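Local coordinates for protein dTDP Sugar Isomerase (Desulfovibrio desulfuricans subsp. desulfuricans str. G20, PDB 3EJK) that probably catalyses the epimerisation of dTDP-4-dehydro-6-deoxy-glucose at C3' and C5' to dTDP-4-dehydro-rhamnose, using a cupin-type beta fold, at residues 77-82 with 111-116; 83-88 with 132-137; 125-130 with 166-171. All blocks are in the same frame, centred on the assembly; numbering follows the deposited sequence.

Contact 1 (77-82 with 111-116); sequences LFAVPV and DNYRLL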
# COMPACT_ATOMS: atom_id res chain seq x y z
N LEU A 77 -6.35 2.01 -9.74
CA LEU A 77 -4.96 1.54 -9.98
C LEU A 77 -4.60 0.57 -8.86
O LEU A 77 -4.23 0.95 -7.76
CB LEU A 77 -3.94 2.68 -10.08
CG LEU A 77 -4.05 3.59 -11.31
CD1 LEU A 77 -3.06 4.73 -11.20
CD2 LEU A 77 -3.84 2.81 -12.57
N PHE A 78 -4.78 -0.71 -9.20
CA PHE A 78 -4.56 -1.84 -8.30
C PHE A 78 -3.15 -2.39 -8.36
O PHE A 78 -2.58 -2.61 -9.43
CB PHE A 78 -5.44 -3.04 -8.69
CG PHE A 78 -6.86 -3.00 -8.19
CD1 PHE A 78 -7.45 -1.85 -7.73
CD2 PHE A 78 -7.64 -4.16 -8.26
CE1 PHE A 78 -8.77 -1.84 -7.29
CE2 PHE A 78 -8.98 -4.15 -7.84
CZ PHE A 78 -9.53 -2.98 -7.36
N ALA A 79 -2.63 -2.65 -7.17
CA ALA A 79 -1.39 -3.42 -7.00
C ALA A 79 -1.63 -4.40 -5.86
O ALA A 79 -2.42 -4.12 -4.98
CB ALA A 79 -0.15 -2.56 -6.76
N VAL A 80 -1.01 -5.57 -5.95
CA VAL A 80 -1.20 -6.63 -4.95
C VAL A 80 0.16 -7.06 -4.36
O VAL A 80 0.78 -8.02 -4.82
CB VAL A 80 -1.94 -7.83 -5.56
CG1 VAL A 80 -2.09 -8.95 -4.53
CG2 VAL A 80 -3.36 -7.39 -6.09
N PRO A 81 0.62 -6.34 -3.34
CA PRO A 81 1.96 -6.61 -2.79
C PRO A 81 2.04 -7.79 -1.86
O PRO A 81 3.13 -8.28 -1.56
CB PRO A 81 2.29 -5.34 -2.02
CG PRO A 81 0.97 -4.70 -1.73
CD PRO A 81 -0.05 -5.21 -2.69
N VAL A 82 0.88 -8.24 -1.41
CA VAL A 82 0.80 -9.43 -0.54
C VAL A 82 -0.24 -10.39 -1.09
O VAL A 82 -1.36 -9.99 -1.45
CB VAL A 82 0.48 -9.05 0.93
CG1 VAL A 82 0.27 -10.30 1.81
CG2 VAL A 82 1.61 -8.17 1.50
N ASP A 111 5.39 -13.50 -9.87
CA ASP A 111 5.42 -13.40 -11.32
C ASP A 111 4.35 -12.54 -11.92
O ASP A 111 4.33 -12.33 -13.13
CB ASP A 111 5.36 -14.79 -11.95
CG ASP A 111 6.53 -15.67 -11.54
OD1 ASP A 111 7.60 -15.12 -11.22
OD2 ASP A 111 6.38 -16.92 -11.58
N ASN A 112 3.46 -12.04 -11.09
CA ASN A 112 2.35 -11.23 -11.57
C ASN A 112 2.20 -9.91 -10.87
O ASN A 112 1.09 -9.41 -10.67
CB ASN A 112 1.07 -12.03 -11.44
CG ASN A 112 0.97 -13.14 -12.47
OD1 ASN A 112 0.87 -12.89 -13.66
ND2 ASN A 112 0.99 -14.37 -12.01
N TYR A 113 3.33 -9.36 -10.45
CA TYR A 113 3.34 -8.07 -9.74
C TYR A 113 3.28 -6.91 -10.75
O TYR A 113 4.28 -6.42 -11.26
CB TYR A 113 4.51 -7.96 -8.77
CG TYR A 113 4.36 -6.74 -7.89
CD1 TYR A 113 3.30 -6.64 -7.01
CD2 TYR A 113 5.27 -5.69 -7.95
CE1 TYR A 113 3.14 -5.55 -6.21
CE2 TYR A 113 5.12 -4.57 -7.16
CZ TYR A 113 4.05 -4.51 -6.28
OH TYR A 113 3.86 -3.39 -5.50
N ARG A 114 2.05 -6.53 -11.06
CA ARG A 114 1.75 -5.47 -12.02
C ARG A 114 0.71 -4.51 -11.52
O ARG A 114 0.05 -4.74 -10.49
CB ARG A 114 1.23 -6.10 -13.30
CG ARG A 114 2.20 -7.16 -13.84
CD ARG A 114 1.66 -7.84 -15.07
NE ARG A 114 2.69 -8.65 -15.72
CZ ARG A 114 2.75 -9.98 -15.69
NH1 ARG A 114 1.83 -10.68 -15.05
NH2 ARG A 114 3.74 -10.61 -16.32
N LEU A 115 0.58 -3.44 -12.27
CA LEU A 115 -0.39 -2.38 -11.97
C LEU A 115 -1.53 -2.52 -12.99
O LEU A 115 -1.31 -2.54 -14.19
CB LEU A 115 0.24 -0.99 -12.06
CG LEU A 115 -0.61 0.14 -11.47
CD1 LEU A 115 -0.57 0.05 -9.99
CD2 LEU A 115 -0.10 1.52 -11.91
N LEU A 116 -2.73 -2.65 -12.46
CA LEU A 116 -3.96 -2.80 -13.25
C LEU A 116 -4.78 -1.51 -13.19
O LEU A 116 -5.18 -1.07 -12.13
CB LEU A 116 -4.80 -3.95 -12.70
CG LEU A 116 -6.22 -4.11 -13.25
CD1 LEU A 116 -6.11 -4.39 -14.76
CD2 LEU A 116 -7.03 -5.19 -12.50
O HOH W 1 0.45 -6.18 -8.31

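Contact 2 (83-88 with 132-137); sequences GCIHVV and TPALVA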
# COMPACT_ATOMS: atom_id res chain seq x y z
N GLY A 83 0.16 -11.65 -1.24
CA GLY A 83 -0.75 -12.69 -1.73
C GLY A 83 -1.04 -12.65 -3.21
O GLY A 83 -0.24 -12.16 -4.02
N CYS A 84 -2.22 -13.13 -3.56
CA CYS A 84 -2.60 -13.22 -4.95
C CYS A 84 -4.07 -13.12 -5.18
O CYS A 84 -4.85 -13.69 -4.43
CB CYS A 84 -1.99 -14.49 -5.54
SG CYS A 84 -2.22 -14.77 -7.29
N ILE A 85 -4.46 -12.36 -6.20
CA ILE A 85 -5.88 -12.28 -6.54
C ILE A 85 -6.13 -12.48 -8.00
O ILE A 85 -5.24 -12.35 -8.86
CB ILE A 85 -6.56 -10.91 -6.16
CG1 ILE A 85 -6.08 -9.81 -7.10
CG2 ILE A 85 -6.42 -10.58 -4.65
CD1 ILE A 85 -6.70 -8.45 -6.87
N HIS A 86 -7.37 -12.86 -8.24
CA HIS A 86 -7.94 -12.98 -9.57
C HIS A 86 -8.93 -11.85 -9.71
O HIS A 86 -9.86 -11.71 -8.90
CB HIS A 86 -8.61 -14.34 -9.79
CG HIS A 86 -7.64 -15.43 -10.12
ND1 HIS A 86 -8.01 -16.58 -10.79
CD2 HIS A 86 -6.30 -15.50 -9.96
CE1 HIS A 86 -6.94 -17.34 -10.97
NE2 HIS A 86 -5.89 -16.70 -10.48
N VAL A 87 -8.68 -11.00 -10.69
CA VAL A 87 -9.57 -9.88 -10.99
C VAL A 87 -10.34 -10.17 -12.27
O VAL A 87 -9.80 -10.72 -13.22
CB VAL A 87 -8.82 -8.55 -11.21
CG1 VAL A 87 -9.83 -7.39 -11.41
CG2 VAL A 87 -7.86 -8.25 -10.06
N VAL A 88 -11.62 -9.83 -12.26
CA VAL A 88 -12.42 -9.91 -13.47
C VAL A 88 -13.05 -8.57 -13.74
O VAL A 88 -13.62 -7.93 -12.85
CB VAL A 88 -13.53 -10.97 -13.40
CG1 VAL A 88 -14.41 -10.87 -14.65
CG2 VAL A 88 -12.94 -12.39 -13.26
N THR A 132 -3.62 -18.14 1.83
CA THR A 132 -3.22 -17.00 2.66
C THR A 132 -3.85 -15.72 2.11
O THR A 132 -4.20 -15.65 0.95
CB THR A 132 -1.68 -16.87 2.81
OG1 THR A 132 -1.08 -16.65 1.53
CG2 THR A 132 -1.11 -18.13 3.43
N PRO A 133 -4.02 -14.71 2.97
CA PRO A 133 -4.69 -13.50 2.53
C PRO A 133 -3.92 -12.65 1.54
O PRO A 133 -2.69 -12.71 1.44
CB PRO A 133 -4.92 -12.71 3.83
CG PRO A 133 -4.54 -13.63 4.96
CD PRO A 133 -3.60 -14.64 4.38
N ALA A 134 -4.70 -11.88 0.80
CA ALA A 134 -4.16 -10.93 -0.14
C ALA A 134 -4.39 -9.54 0.41
O ALA A 134 -5.28 -9.29 1.24
CB ALA A 134 -4.82 -11.08 -1.52
N LEU A 135 -3.51 -8.65 -0.01
CA LEU A 135 -3.62 -7.22 0.30
C LEU A 135 -3.57 -6.48 -1.01
O LEU A 135 -2.56 -6.47 -1.71
CB LEU A 135 -2.50 -6.70 1.21
CG LEU A 135 -2.81 -5.26 1.66
CD1 LEU A 135 -3.89 -5.29 2.79
CD2 LEU A 135 -1.57 -4.55 2.12
N VAL A 136 -4.70 -5.89 -1.36
CA VAL A 136 -4.84 -5.13 -2.58
C VAL A 136 -4.66 -3.67 -2.22
O VAL A 136 -5.26 -3.18 -1.27
CB VAL A 136 -6.26 -5.34 -3.19
CG1 VAL A 136 -6.39 -4.62 -4.50
CG2 VAL A 136 -6.58 -6.83 -3.35
N ALA A 137 -3.80 -2.99 -2.97
CA ALA A 137 -3.61 -1.56 -2.80
C ALA A 137 -4.26 -0.87 -3.98
O ALA A 137 -4.20 -1.34 -5.11
CB ALA A 137 -2.12 -1.20 -2.71
O HOH W 2 -3.58 -15.04 -1.68

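Contact 3 (125-130 with 166-171); sequences GFAATG and ADLSGT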
# COMPACT_ATOMS: atom_id res chain seq x y z
N GLY A 125 -14.56 -7.05 -10.01
CA GLY A 125 -14.64 -7.98 -8.89
C GLY A 125 -13.30 -8.68 -8.74
O GLY A 125 -12.53 -8.77 -9.69
N PHE A 126 -13.02 -9.15 -7.54
CA PHE A 126 -11.77 -9.87 -7.31
C PHE A 126 -11.87 -10.81 -6.12
O PHE A 126 -12.71 -10.64 -5.24
CB PHE A 126 -10.58 -8.90 -7.17
CG PHE A 126 -10.78 -7.83 -6.13
CD1 PHE A 126 -10.45 -8.04 -4.81
CD2 PHE A 126 -11.29 -6.59 -6.48
CE1 PHE A 126 -10.60 -7.05 -3.86
CE2 PHE A 126 -11.46 -5.60 -5.54
CZ PHE A 126 -11.12 -5.83 -4.22
N ALA A 127 -11.00 -11.81 -6.15
CA ALA A 127 -10.92 -12.83 -5.11
C ALA A 127 -9.49 -13.29 -4.86
O ALA A 127 -8.68 -13.36 -5.76
CB ALA A 127 -11.79 -14.03 -5.47
N ALA A 128 -9.24 -13.61 -3.60
CA ALA A 128 -7.95 -14.12 -3.16
C ALA A 128 -7.85 -15.62 -3.43
O ALA A 128 -8.73 -16.39 -3.07
CB ALA A 128 -7.70 -13.84 -1.66
N THR A 129 -6.75 -16.00 -4.05
CA THR A 129 -6.47 -17.41 -4.35
C THR A 129 -5.51 -17.98 -3.32
O THR A 129 -4.84 -17.28 -2.57
CB THR A 129 -5.82 -17.58 -5.74
OG1 THR A 129 -4.54 -16.96 -5.73
CG2 THR A 129 -6.68 -16.94 -6.83
N GLY A 130 -5.48 -19.29 -3.27
CA GLY A 130 -4.55 -19.95 -2.36
C GLY A 130 -5.07 -20.07 -0.96
O GLY A 130 -6.27 -20.11 -0.72
N ALA A 166 -15.40 -20.18 -10.25
CA ALA A 166 -13.96 -19.85 -10.38
C ALA A 166 -13.02 -20.78 -9.65
O ALA A 166 -13.31 -21.29 -8.57
CB ALA A 166 -13.68 -18.40 -9.93
N ASP A 167 -11.86 -20.98 -10.25
CA ASP A 167 -10.78 -21.77 -9.65
C ASP A 167 -9.90 -20.81 -8.88
O ASP A 167 -9.15 -20.02 -9.47
CB ASP A 167 -9.98 -22.50 -10.72
CG ASP A 167 -8.82 -23.28 -10.16
OD1 ASP A 167 -8.62 -23.31 -8.92
OD2 ASP A 167 -8.09 -23.88 -10.97
N LEU A 168 -10.04 -20.85 -7.56
CA LEU A 168 -9.28 -19.97 -6.70
C LEU A 168 -8.20 -20.73 -5.96
O LEU A 168 -7.72 -20.31 -4.92
CB LEU A 168 -10.21 -19.25 -5.71
CG LEU A 168 -11.36 -18.43 -6.35
CD1 LEU A 168 -12.18 -17.73 -5.28
CD2 LEU A 168 -10.82 -17.44 -7.36
N SER A 169 -7.80 -21.86 -6.53
CA SER A 169 -6.79 -22.72 -5.89
C SER A 169 -5.42 -22.08 -5.94
O SER A 169 -4.57 -22.30 -5.09
CB SER A 169 -6.72 -24.07 -6.58
OG SER A 169 -6.16 -23.90 -7.87
N GLY A 170 -5.23 -21.25 -6.94
CA GLY A 170 -3.95 -20.61 -7.17
C GLY A 170 -2.92 -21.60 -7.67
O GLY A 170 -1.81 -21.23 -8.04
N THR A 171 -3.29 -22.87 -7.69
CA THR A 171 -2.37 -23.94 -8.15
C THR A 171 -2.02 -23.80 -9.63
O THR A 171 -2.90 -23.70 -10.49
CB THR A 171 -2.93 -25.36 -7.91
OG1 THR A 171 -4.17 -25.53 -8.61
CG2 THR A 171 -3.13 -25.61 -6.41

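Contact 1 (77-82 with 111-116)
Leu115 and Tyr113, which both touch 77-82, carry CG anti to the backbone N (chi1 -167° and -170°), each CG thus lying beside its own carbonyl carbon. In Leu115 a chi2 of 74° then sets CD1, which lies 3.4 Å from Phe78 O and also touches the Ala79 methyl, while the other branch, CD2, meets Leu77 CD2 at 4.0 Å, the two leucine side chains crossing obliquely. The Tyr113 ring presents its edge to Val80 O, 3.6 Å from CD1, and CE1 touches Pro81 CA; Tyr113 OH is hydrogen-bonded to the carbonyl of His40. Beside the leucine pair the backbones run antiparallel, part of the cupin-type beta fold of this family. Phe78 and Leu116 form a hydrogen-bonded pair, Phe78 N to Leu116 O and Leu116 N to Phe78 O both measuring 3.0 Å and both nearly straight. Their CB atoms stand 4.2 Å apart on the same face of the sheet, where both side chains also touch Leu107. Farther along, a water replaces direct pairing: it accepts from Val80 N at 2.8 Å and donates to Arg114 O at 2.6 Å. Tyr113 itself centres an inverse gamma turn, and Phe57 of the second subunit packs against it.

Contact 2 (83-88 with 132-137)
Ile85, Ala134 and Gly83 bury the most surface here, and no direct hydrogen bond joins the two segments. Ile85 and Ala134 point their CB atoms toward the opposing segment, and Ile85 CG2 meets Ala134 CB at 3.6 Å. The same CG2 lies 4.0 Å from Val136 CG2, which Ile85 CD1 also approaches, at 3.9 Å; one valine methyl is thus touched by two branches of the isoleucine, and the two side chains cross at about a right angle. With Ile85 CG1 between the backbone N and the carbonyl carbon (chi1 72°), it is CG2, beside the backbone N, that reaches both Ala134 and Val136. At Gly83 the backbones come close, its CA being 4.2 Å from Ala134 CA and 3.7 Å from Pro133 O. A CB here would collide with both Pro133 O and Ala134 CA, and the phi of 75° also suits glycine. A water accepts from Cys84 N at 3.0 Å and lies 2.8 Å from Thr132 O, bridging the two segments. The strand axes make an angle of 59°, and the strands belong to different sheets: 84-90 lies between 102-108 and 123-128 in one, whereas 134-140 runs between 54-60 and 76-82 in the other, with Phe126 touching both Ile85 and Val136.

Contact 3 (125-130 with 166-171)
Leu168 straddles the methyl of Ala127 with its forked end: CD1 stands 3.7 Å from Ala127 CB and CD2 4.0 Å from the same atom. Both methyls branch from a CG that is anti to the carbonyl carbon, beside the backbone N of Leu168 (chi1 -57°). Thr129 turns its CB toward the same leucine, but meets mainly its backbone. Thr129 CG2 is 4.0 Å from Leu168 CA, and Thr129 CB lies 3.4 Å from Leu168 O and 3.8 Å from Gly170 CA, so the threonine sits against the chain between Leu168 and Gly170. Leu168 O is engaged by two neighbouring residues. It accepts a hydrogen bond from Gly130 N at 3.0 Å with an N-H...O angle of 159°, the donor tilted 24° from the carbonyl plane; Thr129 CA, at 3.2 Å, adds a bent, secondary CA-H...O contact.

The segment 166-171 has no regular secondary structure, and its bend is shaped by an Asx turn. Asp167 OD1 takes Ser169 N at 2.9 Å on the anti side and Ser169 OG on the syn side, so one carboxylate oxygen grips both the backbone and the hydroxyl of the serine. This loop, which follows strand 149-151, lies beside the end of 123-128, a strand flanked by 84-90 and 65-71; Trp163 also packs on Ala127, and Arg63 touches Leu168.

Overall arrangement
From the N terminus, strand 76-82 leads into 84-90, so contacts 1 and 2 open one after the other. Contact 1 closes when the chain returns at 111-116, after strand 102-108. Contact 2 is still open and closes at 132-137, so the two cross. Contact 3 opens at 125-130, before contact 2 closes, and crosses it too, while following contact 1 in series; it closes with the loop 166-171. Contact 1 pairs strands within one sheet, contact 2 joins that sheet to the other, and contact 3 adds the C-terminal loop to the second. Ala79 O with Ala137 N links contacts 1 and 2, His86 N with Ala127 O contacts 2 and 3, Phe78 with Phe126 contacts 1 and 3.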